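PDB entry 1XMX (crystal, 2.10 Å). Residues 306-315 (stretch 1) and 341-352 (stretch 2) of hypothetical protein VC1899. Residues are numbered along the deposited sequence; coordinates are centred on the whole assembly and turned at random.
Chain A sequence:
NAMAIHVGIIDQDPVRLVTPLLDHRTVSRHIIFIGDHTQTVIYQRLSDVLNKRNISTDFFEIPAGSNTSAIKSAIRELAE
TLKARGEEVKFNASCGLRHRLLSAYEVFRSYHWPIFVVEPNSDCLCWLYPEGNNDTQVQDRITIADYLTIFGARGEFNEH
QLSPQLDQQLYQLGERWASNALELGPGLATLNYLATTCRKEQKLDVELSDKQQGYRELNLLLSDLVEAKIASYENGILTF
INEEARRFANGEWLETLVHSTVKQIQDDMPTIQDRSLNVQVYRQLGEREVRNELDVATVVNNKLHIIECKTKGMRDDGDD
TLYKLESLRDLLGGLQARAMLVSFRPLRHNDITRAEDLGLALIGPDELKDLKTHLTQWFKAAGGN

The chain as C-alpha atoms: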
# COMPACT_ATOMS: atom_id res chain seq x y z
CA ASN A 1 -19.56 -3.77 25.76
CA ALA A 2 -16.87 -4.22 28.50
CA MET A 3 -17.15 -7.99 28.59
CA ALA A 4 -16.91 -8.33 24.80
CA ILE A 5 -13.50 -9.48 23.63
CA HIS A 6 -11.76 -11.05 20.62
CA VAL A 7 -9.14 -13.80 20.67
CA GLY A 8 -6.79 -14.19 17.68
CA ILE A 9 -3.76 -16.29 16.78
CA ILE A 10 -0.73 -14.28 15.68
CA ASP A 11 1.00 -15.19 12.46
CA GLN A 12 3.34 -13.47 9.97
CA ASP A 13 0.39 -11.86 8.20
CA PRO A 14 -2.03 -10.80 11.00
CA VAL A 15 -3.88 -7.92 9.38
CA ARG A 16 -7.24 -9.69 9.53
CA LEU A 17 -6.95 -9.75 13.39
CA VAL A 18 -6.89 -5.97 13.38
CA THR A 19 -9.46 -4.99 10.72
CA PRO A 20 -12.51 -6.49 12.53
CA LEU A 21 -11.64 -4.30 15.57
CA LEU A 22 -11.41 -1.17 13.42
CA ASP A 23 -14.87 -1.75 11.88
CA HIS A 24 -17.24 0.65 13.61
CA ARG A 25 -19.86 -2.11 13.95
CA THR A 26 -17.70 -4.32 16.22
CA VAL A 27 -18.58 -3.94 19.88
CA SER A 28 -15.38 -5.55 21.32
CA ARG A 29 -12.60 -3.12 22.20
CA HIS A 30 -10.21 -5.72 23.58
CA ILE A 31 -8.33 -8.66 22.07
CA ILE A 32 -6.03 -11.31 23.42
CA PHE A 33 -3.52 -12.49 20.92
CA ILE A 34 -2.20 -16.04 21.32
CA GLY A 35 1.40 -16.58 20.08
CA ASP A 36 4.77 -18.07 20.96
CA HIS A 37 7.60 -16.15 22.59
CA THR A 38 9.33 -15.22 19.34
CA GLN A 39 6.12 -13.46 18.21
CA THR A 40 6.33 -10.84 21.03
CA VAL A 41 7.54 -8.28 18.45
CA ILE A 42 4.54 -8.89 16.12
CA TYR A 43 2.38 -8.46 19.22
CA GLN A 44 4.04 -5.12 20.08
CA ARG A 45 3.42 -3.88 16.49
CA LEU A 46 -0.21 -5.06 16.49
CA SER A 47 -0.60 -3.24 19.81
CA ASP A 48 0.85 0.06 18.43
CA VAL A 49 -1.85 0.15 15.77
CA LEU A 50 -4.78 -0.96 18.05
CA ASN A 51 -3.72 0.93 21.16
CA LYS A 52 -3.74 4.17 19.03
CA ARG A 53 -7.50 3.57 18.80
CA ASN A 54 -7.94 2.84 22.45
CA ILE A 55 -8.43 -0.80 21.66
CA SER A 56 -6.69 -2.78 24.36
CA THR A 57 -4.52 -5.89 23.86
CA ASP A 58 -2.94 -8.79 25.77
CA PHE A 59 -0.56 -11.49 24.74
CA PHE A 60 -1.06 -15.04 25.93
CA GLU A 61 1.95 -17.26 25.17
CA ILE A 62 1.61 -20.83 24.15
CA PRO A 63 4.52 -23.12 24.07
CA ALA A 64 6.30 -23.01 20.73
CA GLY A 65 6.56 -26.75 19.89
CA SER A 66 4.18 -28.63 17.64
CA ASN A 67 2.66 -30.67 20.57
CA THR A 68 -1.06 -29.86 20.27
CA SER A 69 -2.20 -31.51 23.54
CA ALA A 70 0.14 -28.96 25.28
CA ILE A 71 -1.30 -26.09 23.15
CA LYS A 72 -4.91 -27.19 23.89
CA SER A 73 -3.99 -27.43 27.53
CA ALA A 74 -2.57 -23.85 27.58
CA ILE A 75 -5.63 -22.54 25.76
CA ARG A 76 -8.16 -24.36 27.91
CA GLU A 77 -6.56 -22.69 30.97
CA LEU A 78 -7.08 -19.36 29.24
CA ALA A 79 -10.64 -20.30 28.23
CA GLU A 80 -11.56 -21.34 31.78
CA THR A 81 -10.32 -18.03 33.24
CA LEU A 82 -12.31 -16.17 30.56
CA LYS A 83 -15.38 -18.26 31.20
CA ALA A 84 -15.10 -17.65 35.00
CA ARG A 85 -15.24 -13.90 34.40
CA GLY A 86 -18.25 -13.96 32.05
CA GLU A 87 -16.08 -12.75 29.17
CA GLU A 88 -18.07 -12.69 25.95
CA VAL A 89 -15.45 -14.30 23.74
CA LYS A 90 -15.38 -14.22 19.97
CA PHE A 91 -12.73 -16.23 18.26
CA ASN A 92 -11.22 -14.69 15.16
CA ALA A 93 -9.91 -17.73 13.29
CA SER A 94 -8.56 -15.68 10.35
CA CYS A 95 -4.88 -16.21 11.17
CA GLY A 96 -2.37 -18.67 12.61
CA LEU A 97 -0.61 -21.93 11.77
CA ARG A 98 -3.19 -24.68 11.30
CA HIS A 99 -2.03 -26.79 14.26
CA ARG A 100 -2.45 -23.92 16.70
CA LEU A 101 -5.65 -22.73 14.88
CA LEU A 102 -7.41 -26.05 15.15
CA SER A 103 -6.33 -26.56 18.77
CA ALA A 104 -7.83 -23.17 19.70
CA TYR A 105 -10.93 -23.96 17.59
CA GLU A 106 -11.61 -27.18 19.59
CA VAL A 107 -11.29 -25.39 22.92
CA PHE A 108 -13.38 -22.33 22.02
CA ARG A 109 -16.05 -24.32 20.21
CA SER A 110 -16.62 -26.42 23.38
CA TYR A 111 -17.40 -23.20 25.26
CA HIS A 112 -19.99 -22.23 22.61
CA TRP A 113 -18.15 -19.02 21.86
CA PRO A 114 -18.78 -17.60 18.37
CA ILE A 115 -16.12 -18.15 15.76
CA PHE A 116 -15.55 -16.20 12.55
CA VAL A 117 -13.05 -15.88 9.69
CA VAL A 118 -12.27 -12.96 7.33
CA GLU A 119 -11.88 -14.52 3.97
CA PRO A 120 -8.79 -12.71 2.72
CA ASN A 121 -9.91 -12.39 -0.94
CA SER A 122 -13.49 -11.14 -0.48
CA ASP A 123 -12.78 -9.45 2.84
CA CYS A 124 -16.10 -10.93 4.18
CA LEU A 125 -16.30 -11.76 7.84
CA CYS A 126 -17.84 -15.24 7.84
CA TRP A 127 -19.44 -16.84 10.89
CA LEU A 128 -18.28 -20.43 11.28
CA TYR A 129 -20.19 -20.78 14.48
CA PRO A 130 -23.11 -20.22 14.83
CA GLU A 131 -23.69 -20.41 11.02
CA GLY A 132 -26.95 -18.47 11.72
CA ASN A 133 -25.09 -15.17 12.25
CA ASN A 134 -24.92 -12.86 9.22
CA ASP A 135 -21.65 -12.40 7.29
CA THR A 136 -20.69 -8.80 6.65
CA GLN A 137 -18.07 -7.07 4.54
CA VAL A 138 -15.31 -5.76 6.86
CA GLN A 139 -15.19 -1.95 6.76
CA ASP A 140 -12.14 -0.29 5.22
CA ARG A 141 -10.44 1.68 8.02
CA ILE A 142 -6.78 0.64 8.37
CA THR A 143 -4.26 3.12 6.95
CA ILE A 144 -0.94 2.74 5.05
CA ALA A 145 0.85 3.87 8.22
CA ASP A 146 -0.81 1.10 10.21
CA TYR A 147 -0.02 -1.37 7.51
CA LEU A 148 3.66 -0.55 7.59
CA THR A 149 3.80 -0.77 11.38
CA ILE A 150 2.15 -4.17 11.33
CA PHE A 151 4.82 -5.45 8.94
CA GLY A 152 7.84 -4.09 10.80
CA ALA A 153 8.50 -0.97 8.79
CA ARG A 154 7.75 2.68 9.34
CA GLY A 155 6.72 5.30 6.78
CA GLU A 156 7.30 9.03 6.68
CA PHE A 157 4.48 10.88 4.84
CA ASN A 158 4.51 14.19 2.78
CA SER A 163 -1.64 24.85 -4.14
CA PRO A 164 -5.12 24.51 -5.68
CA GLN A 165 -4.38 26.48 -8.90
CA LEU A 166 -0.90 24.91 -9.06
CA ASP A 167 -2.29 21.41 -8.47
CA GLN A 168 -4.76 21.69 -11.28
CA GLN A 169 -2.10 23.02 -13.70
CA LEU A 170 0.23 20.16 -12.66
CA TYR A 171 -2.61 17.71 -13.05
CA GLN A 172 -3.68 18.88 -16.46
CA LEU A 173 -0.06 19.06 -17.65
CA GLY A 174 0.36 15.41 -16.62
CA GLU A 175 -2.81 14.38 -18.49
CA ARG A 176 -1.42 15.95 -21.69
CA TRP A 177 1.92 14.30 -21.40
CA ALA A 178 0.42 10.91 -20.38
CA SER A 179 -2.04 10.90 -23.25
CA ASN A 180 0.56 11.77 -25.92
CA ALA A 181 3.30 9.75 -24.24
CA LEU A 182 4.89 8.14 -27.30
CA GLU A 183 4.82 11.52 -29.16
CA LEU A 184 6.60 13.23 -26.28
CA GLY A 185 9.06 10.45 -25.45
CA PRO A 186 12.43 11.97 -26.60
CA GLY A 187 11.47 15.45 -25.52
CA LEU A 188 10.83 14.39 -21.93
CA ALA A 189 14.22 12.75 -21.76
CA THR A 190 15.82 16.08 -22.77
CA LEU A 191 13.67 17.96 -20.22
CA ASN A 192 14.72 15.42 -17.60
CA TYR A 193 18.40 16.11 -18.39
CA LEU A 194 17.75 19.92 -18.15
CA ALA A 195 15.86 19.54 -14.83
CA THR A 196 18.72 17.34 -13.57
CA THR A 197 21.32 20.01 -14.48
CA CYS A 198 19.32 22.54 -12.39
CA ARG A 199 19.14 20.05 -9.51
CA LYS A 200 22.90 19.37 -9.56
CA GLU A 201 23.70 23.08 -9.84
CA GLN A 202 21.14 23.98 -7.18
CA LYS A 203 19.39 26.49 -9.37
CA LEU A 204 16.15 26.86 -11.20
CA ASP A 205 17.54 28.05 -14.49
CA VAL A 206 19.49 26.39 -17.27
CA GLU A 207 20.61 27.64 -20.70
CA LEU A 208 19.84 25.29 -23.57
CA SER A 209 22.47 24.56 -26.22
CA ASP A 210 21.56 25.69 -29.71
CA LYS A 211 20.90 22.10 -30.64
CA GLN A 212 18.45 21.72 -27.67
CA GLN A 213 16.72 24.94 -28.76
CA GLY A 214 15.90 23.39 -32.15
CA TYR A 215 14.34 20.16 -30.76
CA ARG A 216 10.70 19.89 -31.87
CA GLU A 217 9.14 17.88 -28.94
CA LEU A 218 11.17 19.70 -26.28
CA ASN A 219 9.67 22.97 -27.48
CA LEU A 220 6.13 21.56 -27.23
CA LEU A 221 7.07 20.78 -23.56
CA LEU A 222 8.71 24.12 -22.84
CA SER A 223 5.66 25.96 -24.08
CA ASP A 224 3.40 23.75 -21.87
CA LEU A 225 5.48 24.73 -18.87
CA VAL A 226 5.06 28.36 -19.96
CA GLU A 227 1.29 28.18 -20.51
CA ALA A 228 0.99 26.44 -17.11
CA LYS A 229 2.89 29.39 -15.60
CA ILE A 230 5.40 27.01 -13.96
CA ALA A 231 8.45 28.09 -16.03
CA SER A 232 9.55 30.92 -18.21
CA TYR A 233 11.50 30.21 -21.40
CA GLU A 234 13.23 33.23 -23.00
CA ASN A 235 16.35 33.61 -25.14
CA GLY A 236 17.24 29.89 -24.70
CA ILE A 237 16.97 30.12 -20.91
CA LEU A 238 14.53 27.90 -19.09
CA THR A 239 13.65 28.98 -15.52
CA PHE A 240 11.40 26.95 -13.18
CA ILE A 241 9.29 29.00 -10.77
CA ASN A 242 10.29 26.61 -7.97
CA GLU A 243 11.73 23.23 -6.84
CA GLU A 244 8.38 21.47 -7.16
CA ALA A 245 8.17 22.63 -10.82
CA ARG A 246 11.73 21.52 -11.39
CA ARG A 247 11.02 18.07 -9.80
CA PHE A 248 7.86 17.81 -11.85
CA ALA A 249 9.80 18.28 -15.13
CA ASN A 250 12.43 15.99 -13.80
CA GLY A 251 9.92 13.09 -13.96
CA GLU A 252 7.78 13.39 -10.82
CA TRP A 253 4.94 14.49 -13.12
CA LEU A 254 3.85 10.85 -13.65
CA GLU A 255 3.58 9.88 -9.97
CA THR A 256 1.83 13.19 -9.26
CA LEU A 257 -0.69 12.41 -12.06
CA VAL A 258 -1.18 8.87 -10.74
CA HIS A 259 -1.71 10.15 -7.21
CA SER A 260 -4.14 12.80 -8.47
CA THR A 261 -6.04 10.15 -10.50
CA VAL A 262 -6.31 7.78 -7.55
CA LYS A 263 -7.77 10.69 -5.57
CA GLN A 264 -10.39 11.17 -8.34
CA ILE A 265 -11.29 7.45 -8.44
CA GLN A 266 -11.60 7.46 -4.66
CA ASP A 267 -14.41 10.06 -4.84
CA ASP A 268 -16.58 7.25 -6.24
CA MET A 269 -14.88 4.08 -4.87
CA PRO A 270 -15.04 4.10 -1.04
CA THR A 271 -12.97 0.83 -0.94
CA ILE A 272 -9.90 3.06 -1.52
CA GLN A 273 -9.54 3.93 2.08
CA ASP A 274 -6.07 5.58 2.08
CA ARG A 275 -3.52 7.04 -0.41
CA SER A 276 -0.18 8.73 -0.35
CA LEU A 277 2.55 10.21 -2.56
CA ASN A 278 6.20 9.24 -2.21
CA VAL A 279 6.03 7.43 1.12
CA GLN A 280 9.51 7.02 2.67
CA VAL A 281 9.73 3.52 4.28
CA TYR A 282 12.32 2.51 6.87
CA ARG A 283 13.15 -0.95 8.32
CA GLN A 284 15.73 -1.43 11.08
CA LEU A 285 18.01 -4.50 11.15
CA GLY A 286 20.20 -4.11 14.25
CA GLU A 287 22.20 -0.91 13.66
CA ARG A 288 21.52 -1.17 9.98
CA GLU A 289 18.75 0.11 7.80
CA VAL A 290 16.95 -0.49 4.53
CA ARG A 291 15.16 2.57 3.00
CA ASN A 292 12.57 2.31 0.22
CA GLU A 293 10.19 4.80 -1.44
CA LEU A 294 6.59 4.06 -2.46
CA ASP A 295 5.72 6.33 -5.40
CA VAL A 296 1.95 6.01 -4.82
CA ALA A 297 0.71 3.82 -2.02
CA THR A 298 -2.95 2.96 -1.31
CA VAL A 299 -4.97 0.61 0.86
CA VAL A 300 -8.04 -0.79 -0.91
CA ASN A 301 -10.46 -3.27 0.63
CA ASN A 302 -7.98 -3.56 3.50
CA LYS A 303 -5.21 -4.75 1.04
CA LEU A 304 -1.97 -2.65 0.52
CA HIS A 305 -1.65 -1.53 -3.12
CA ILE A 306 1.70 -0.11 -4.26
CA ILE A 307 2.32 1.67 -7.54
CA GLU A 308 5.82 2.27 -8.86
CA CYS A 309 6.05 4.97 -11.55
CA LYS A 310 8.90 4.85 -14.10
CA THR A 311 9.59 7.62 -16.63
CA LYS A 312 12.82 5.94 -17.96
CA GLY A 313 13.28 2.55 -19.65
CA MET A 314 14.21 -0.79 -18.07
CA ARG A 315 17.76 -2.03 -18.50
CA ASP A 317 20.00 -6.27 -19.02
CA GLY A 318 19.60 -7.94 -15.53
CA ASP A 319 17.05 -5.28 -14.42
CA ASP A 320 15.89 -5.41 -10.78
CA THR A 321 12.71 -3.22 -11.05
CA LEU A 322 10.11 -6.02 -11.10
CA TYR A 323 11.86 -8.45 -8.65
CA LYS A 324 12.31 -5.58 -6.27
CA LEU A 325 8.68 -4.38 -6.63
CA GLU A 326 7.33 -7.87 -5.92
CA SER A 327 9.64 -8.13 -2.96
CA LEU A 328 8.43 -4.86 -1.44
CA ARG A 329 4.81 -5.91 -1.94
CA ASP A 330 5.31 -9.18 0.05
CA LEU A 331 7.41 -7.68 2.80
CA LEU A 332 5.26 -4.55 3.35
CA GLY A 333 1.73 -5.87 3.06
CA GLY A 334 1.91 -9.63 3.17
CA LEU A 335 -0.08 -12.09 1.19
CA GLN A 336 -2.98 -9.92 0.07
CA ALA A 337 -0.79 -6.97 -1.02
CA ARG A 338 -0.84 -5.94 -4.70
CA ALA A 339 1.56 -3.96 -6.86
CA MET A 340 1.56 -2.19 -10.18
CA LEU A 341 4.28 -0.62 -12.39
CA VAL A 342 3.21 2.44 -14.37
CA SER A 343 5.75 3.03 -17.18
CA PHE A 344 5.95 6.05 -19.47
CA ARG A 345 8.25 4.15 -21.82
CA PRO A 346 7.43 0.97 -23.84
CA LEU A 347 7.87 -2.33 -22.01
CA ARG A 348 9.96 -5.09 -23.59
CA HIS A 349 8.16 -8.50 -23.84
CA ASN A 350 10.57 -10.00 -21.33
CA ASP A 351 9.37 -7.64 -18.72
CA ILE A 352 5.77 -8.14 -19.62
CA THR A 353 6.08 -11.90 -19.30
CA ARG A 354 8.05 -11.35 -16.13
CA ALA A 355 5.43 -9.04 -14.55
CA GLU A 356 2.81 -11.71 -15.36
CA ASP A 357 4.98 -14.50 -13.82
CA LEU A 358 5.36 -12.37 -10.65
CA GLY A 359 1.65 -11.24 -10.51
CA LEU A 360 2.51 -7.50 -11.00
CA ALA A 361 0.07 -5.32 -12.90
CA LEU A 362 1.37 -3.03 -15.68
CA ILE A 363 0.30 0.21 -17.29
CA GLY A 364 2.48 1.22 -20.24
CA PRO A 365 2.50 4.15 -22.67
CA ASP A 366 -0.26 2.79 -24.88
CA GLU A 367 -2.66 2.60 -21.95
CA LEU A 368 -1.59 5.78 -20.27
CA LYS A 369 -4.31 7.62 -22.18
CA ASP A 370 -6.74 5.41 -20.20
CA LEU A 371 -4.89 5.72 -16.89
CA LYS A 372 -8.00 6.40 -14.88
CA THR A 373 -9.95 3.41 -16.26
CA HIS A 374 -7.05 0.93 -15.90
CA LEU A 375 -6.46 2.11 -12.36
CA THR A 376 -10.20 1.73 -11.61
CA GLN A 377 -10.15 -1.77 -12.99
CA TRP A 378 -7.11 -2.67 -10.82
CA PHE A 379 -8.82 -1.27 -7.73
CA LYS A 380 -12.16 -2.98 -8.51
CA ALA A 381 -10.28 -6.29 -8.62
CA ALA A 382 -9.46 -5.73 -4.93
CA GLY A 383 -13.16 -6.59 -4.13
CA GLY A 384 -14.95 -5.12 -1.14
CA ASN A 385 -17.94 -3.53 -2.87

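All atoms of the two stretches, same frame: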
# COMPACT_ATOMS: atom_id res chain seq x y z
N ILE A 306 0.56 -0.97 -3.93
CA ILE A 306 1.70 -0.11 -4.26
C ILE A 306 1.87 0.10 -5.78
O ILE A 306 1.89 -0.85 -6.59
CB ILE A 306 3.04 -0.71 -3.76
CG1 ILE A 306 3.00 -0.96 -2.27
CG2 ILE A 306 4.25 0.29 -4.05
CD1 ILE A 306 4.16 -1.93 -1.90
N ILE A 307 2.11 1.34 -6.14
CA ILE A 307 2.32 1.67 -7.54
C ILE A 307 3.71 2.31 -7.67
O ILE A 307 3.99 3.34 -7.00
CB ILE A 307 1.24 2.63 -8.04
CG1 ILE A 307 -0.14 2.03 -7.81
CG2 ILE A 307 1.46 2.95 -9.57
CD1 ILE A 307 -1.29 3.03 -8.02
N GLU A 308 4.56 1.68 -8.48
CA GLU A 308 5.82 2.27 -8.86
C GLU A 308 5.59 2.97 -10.19
O GLU A 308 5.01 2.36 -11.11
CB GLU A 308 6.88 1.20 -9.11
CG GLU A 308 8.29 1.80 -9.26
CD GLU A 308 9.39 0.77 -9.19
OE1 GLU A 308 9.10 -0.38 -8.78
OE2 GLU A 308 10.55 1.09 -9.55
N CYS A 309 6.01 4.23 -10.27
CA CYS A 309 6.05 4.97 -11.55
C CYS A 309 7.49 5.05 -12.12
O CYS A 309 8.41 5.41 -11.41
CB CYS A 309 5.43 6.35 -11.40
SG CYS A 309 3.76 6.19 -10.73
N LYS A 310 7.67 4.60 -13.36
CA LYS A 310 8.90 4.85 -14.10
C LYS A 310 8.64 5.77 -15.30
O LYS A 310 7.66 5.62 -16.04
CB LYS A 310 9.56 3.55 -14.57
CG LYS A 310 10.22 2.75 -13.42
CD LYS A 310 10.88 1.48 -13.94
CE LYS A 310 12.20 1.74 -14.64
NZ LYS A 310 12.93 2.86 -13.92
N THR A 311 9.52 6.77 -15.43
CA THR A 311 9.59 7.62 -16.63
C THR A 311 10.79 7.26 -17.57
O THR A 311 10.83 7.72 -18.70
CB THR A 311 9.70 9.10 -16.25
OG1 THR A 311 10.81 9.24 -15.37
CG2 THR A 311 8.43 9.60 -15.53
N LYS A 312 11.73 6.43 -17.11
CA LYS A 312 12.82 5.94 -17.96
C LYS A 312 12.63 4.45 -18.26
O LYS A 312 11.83 3.76 -17.62
CB LYS A 312 14.19 6.12 -17.27
CG LYS A 312 14.83 7.53 -17.35
CD LYS A 312 14.35 8.30 -18.64
CE LYS A 312 15.30 9.42 -19.18
NZ LYS A 312 16.09 8.90 -20.35
N GLY A 313 13.40 3.94 -19.22
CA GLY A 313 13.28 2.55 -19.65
C GLY A 313 13.98 1.55 -18.75
O GLY A 313 14.90 1.89 -17.99
N MET A 314 13.54 0.29 -18.81
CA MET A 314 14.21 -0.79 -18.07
C MET A 314 15.43 -1.33 -18.79
O MET A 314 15.36 -1.73 -19.95
CB MET A 314 13.24 -1.96 -17.80
CG MET A 314 12.81 -2.12 -16.36
SD MET A 314 11.12 -2.77 -16.23
CE MET A 314 10.30 -1.19 -16.24
N ARG A 315 16.54 -1.37 -18.06
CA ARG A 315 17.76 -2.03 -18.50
C ARG A 315 17.51 -3.51 -18.75
O ARG A 315 17.70 -4.01 -19.86
CB ARG A 315 18.85 -1.88 -17.43
CG ARG A 315 19.00 -0.45 -16.87
CD ARG A 315 20.12 -0.43 -15.82
NE ARG A 315 20.20 -1.73 -15.16
CZ ARG A 315 21.13 -2.09 -14.29
NH1 ARG A 315 22.10 -1.24 -13.93
NH2 ARG A 315 21.09 -3.30 -13.76
N LEU A 341 3.27 -1.56 -11.84
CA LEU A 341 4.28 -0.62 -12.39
C LEU A 341 3.63 0.22 -13.47
O LEU A 341 3.07 -0.31 -14.42
CB LEU A 341 5.50 -1.38 -12.92
CG LEU A 341 6.55 -0.64 -13.73
CD1 LEU A 341 7.19 0.46 -12.89
CD2 LEU A 341 7.62 -1.66 -14.23
N VAL A 342 3.66 1.55 -13.30
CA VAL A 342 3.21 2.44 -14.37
C VAL A 342 4.48 2.95 -15.10
O VAL A 342 5.36 3.52 -14.46
CB VAL A 342 2.35 3.61 -13.82
CG1 VAL A 342 2.00 4.60 -14.97
CG2 VAL A 342 1.06 3.03 -13.09
N SER A 343 4.55 2.73 -16.41
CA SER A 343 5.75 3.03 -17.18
C SER A 343 5.39 3.96 -18.33
O SER A 343 4.47 3.68 -19.09
CB SER A 343 6.36 1.74 -17.74
OG SER A 343 7.60 2.04 -18.40
N PHE A 344 6.10 5.08 -18.42
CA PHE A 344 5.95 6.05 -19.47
C PHE A 344 6.56 5.53 -20.78
O PHE A 344 6.05 5.85 -21.88
CB PHE A 344 6.61 7.35 -19.02
CG PHE A 344 6.62 8.45 -20.08
CD1 PHE A 344 5.45 9.10 -20.44
CD2 PHE A 344 7.80 8.85 -20.65
CE1 PHE A 344 5.45 10.12 -21.40
CE2 PHE A 344 7.81 9.85 -21.60
CZ PHE A 344 6.64 10.49 -21.98
N ARG A 345 7.60 4.69 -20.67
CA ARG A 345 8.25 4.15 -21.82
C ARG A 345 7.79 2.73 -22.12
O ARG A 345 7.39 2.02 -21.23
CB ARG A 345 9.78 4.19 -21.62
CG ARG A 345 10.40 5.63 -21.39
CD ARG A 345 11.05 6.22 -22.67
NE ARG A 345 10.07 6.73 -23.66
CZ ARG A 345 10.03 6.41 -24.97
NH1 ARG A 345 10.92 5.58 -25.50
NH2 ARG A 345 9.08 6.91 -25.76
N PRO A 346 7.89 2.30 -23.39
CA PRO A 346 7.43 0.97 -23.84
C PRO A 346 8.04 -0.12 -22.97
O PRO A 346 9.12 0.03 -22.45
CB PRO A 346 7.97 0.86 -25.27
CG PRO A 346 8.15 2.30 -25.71
CD PRO A 346 8.42 3.12 -24.50
N LEU A 347 7.33 -1.23 -22.80
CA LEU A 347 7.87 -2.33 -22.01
C LEU A 347 8.25 -3.50 -22.92
O LEU A 347 7.46 -3.95 -23.74
CB LEU A 347 6.85 -2.76 -20.96
CG LEU A 347 6.00 -1.62 -20.40
CD1 LEU A 347 4.52 -1.70 -20.93
CD2 LEU A 347 6.09 -1.63 -18.90
N ARG A 348 9.49 -3.94 -22.82
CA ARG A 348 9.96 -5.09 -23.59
C ARG A 348 9.12 -6.36 -23.21
O ARG A 348 8.55 -6.42 -22.12
CB ARG A 348 11.46 -5.19 -23.35
CG ARG A 348 12.16 -6.46 -23.77
CD ARG A 348 13.52 -6.48 -23.10
NE ARG A 348 14.21 -5.19 -23.20
CZ ARG A 348 14.53 -4.41 -22.16
NH1 ARG A 348 14.22 -4.80 -20.92
NH2 ARG A 348 15.18 -3.26 -22.36
N HIS A 349 8.99 -7.32 -24.12
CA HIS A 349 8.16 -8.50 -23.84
C HIS A 349 8.61 -9.37 -22.67
O HIS A 349 7.78 -9.97 -21.98
CB HIS A 349 7.86 -9.36 -25.06
CG HIS A 349 6.40 -9.43 -25.37
ND1 HIS A 349 5.54 -10.30 -24.73
CD2 HIS A 349 5.63 -8.68 -26.20
CE1 HIS A 349 4.31 -10.11 -25.17
NE2 HIS A 349 4.34 -9.12 -26.06
N ASN A 350 9.92 -9.45 -22.49
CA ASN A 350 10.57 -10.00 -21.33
C ASN A 350 9.95 -9.55 -20.05
O ASN A 350 9.70 -10.37 -19.14
CB ASN A 350 12.00 -9.48 -21.27
CG ASN A 350 12.89 -10.19 -22.21
OD1 ASN A 350 12.92 -11.44 -22.24
ND2 ASN A 350 13.64 -9.43 -23.03
N ASP A 351 9.78 -8.24 -19.95
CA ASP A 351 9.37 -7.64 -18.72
C ASP A 351 7.87 -7.76 -18.54
O ASP A 351 7.36 -7.82 -17.41
CB ASP A 351 9.87 -6.21 -18.61
CG ASP A 351 11.39 -6.15 -18.43
OD1 ASP A 351 11.94 -6.86 -17.55
OD2 ASP A 351 12.02 -5.41 -19.21
N ILE A 352 7.17 -7.83 -19.65
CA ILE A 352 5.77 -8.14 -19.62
C ILE A 352 5.51 -9.55 -19.09
O ILE A 352 4.76 -9.76 -18.14
CB ILE A 352 5.16 -7.95 -21.00
CG1 ILE A 352 5.32 -6.48 -21.40
CG2 ILE A 352 3.70 -8.32 -20.96
CD1 ILE A 352 4.72 -6.14 -22.77

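The strongest links between the two stretches are backbone hydrogen bonds that join strand 306-310 to strand 341-343 as parallel neighbours in a sheet. Val-342 N donates to Glu-308 O at 2.7 Å, Lys-310 N donates to Val-342 O at 2.8 Å, and Phe-344 N donates to Lys-310 O at 2.9 Å, all with N-H...O angles above 160°. The pattern is typical of parallel strands: Val-342 uses both its amide and its carbonyl, bonding to residues before and after its register partner Cys-309, and Lys-310 in turn bonds to residues on both sides of Ser-343. The same carbonyls also receive CA-H...O contacts, such as Leu-341 CA to Glu-308 O at 3.3 Å, because a parallel ladder brings alpha hydrogens close to acceptors.

Beyond the strands the two stretches remain joined by a side chain. Arg-348 NH2 donates to Met-314 O at 2.9 Å, with the oxygen near the guanidinium plane, where the N-H bonds point; Arg-348 NH1 adds a weak bond to Met-314 O at 3.4 Å. Arginine suits this position because its several donors can serve more than one acceptor: Arg-348 NH1 also forms a salt bridge with Asp-351 OD2 at 2.9 Å, within its own stretch. This ties the residue at the helix N-cap position to the first turn while NH2 makes the stronger bond across to the loop. Ser-343 helps to shape the turn after its strand, its OG donating to Arg-345 O at 2.8 Å.

Side chains alternate between the faces of the sheet. Cys-309 and Val-342 share one face, where Cys-309 SG lies 4.3 Å from Val-342 CB; Ile-307 joins them, its CG2 3.5 Å from Val-342 CG2. Ile-307 and Val-342 are beta-branched, a shape that favours extended backbone, while the small, weakly polar thiol of Cys-309 fits beside them. Glu-308, Leu-341, Lys-310 and Ser-343 project from the opposite face. There the aliphatic parts of the charged residues cover Leu-341: Glu-308 CB lies 3.9 Å and Lys-310 CG 3.8 Å from Leu-341 CD1, while the end of the lysine leads away. Methionine is long and flexible enough to reach back from the loop, and Met-314 CE meets Leu-341 CD2 at 3.4 Å, adding to the cover over this buried leucine.

Where the ladder ends, Thr-311 O approaches the edge of the Phe-344 ring, 3.8 Å from Phe-344 CD2, and touches the aliphatic part of a second residue, with Thr-311 O 3.4 Å from Arg-345 CG.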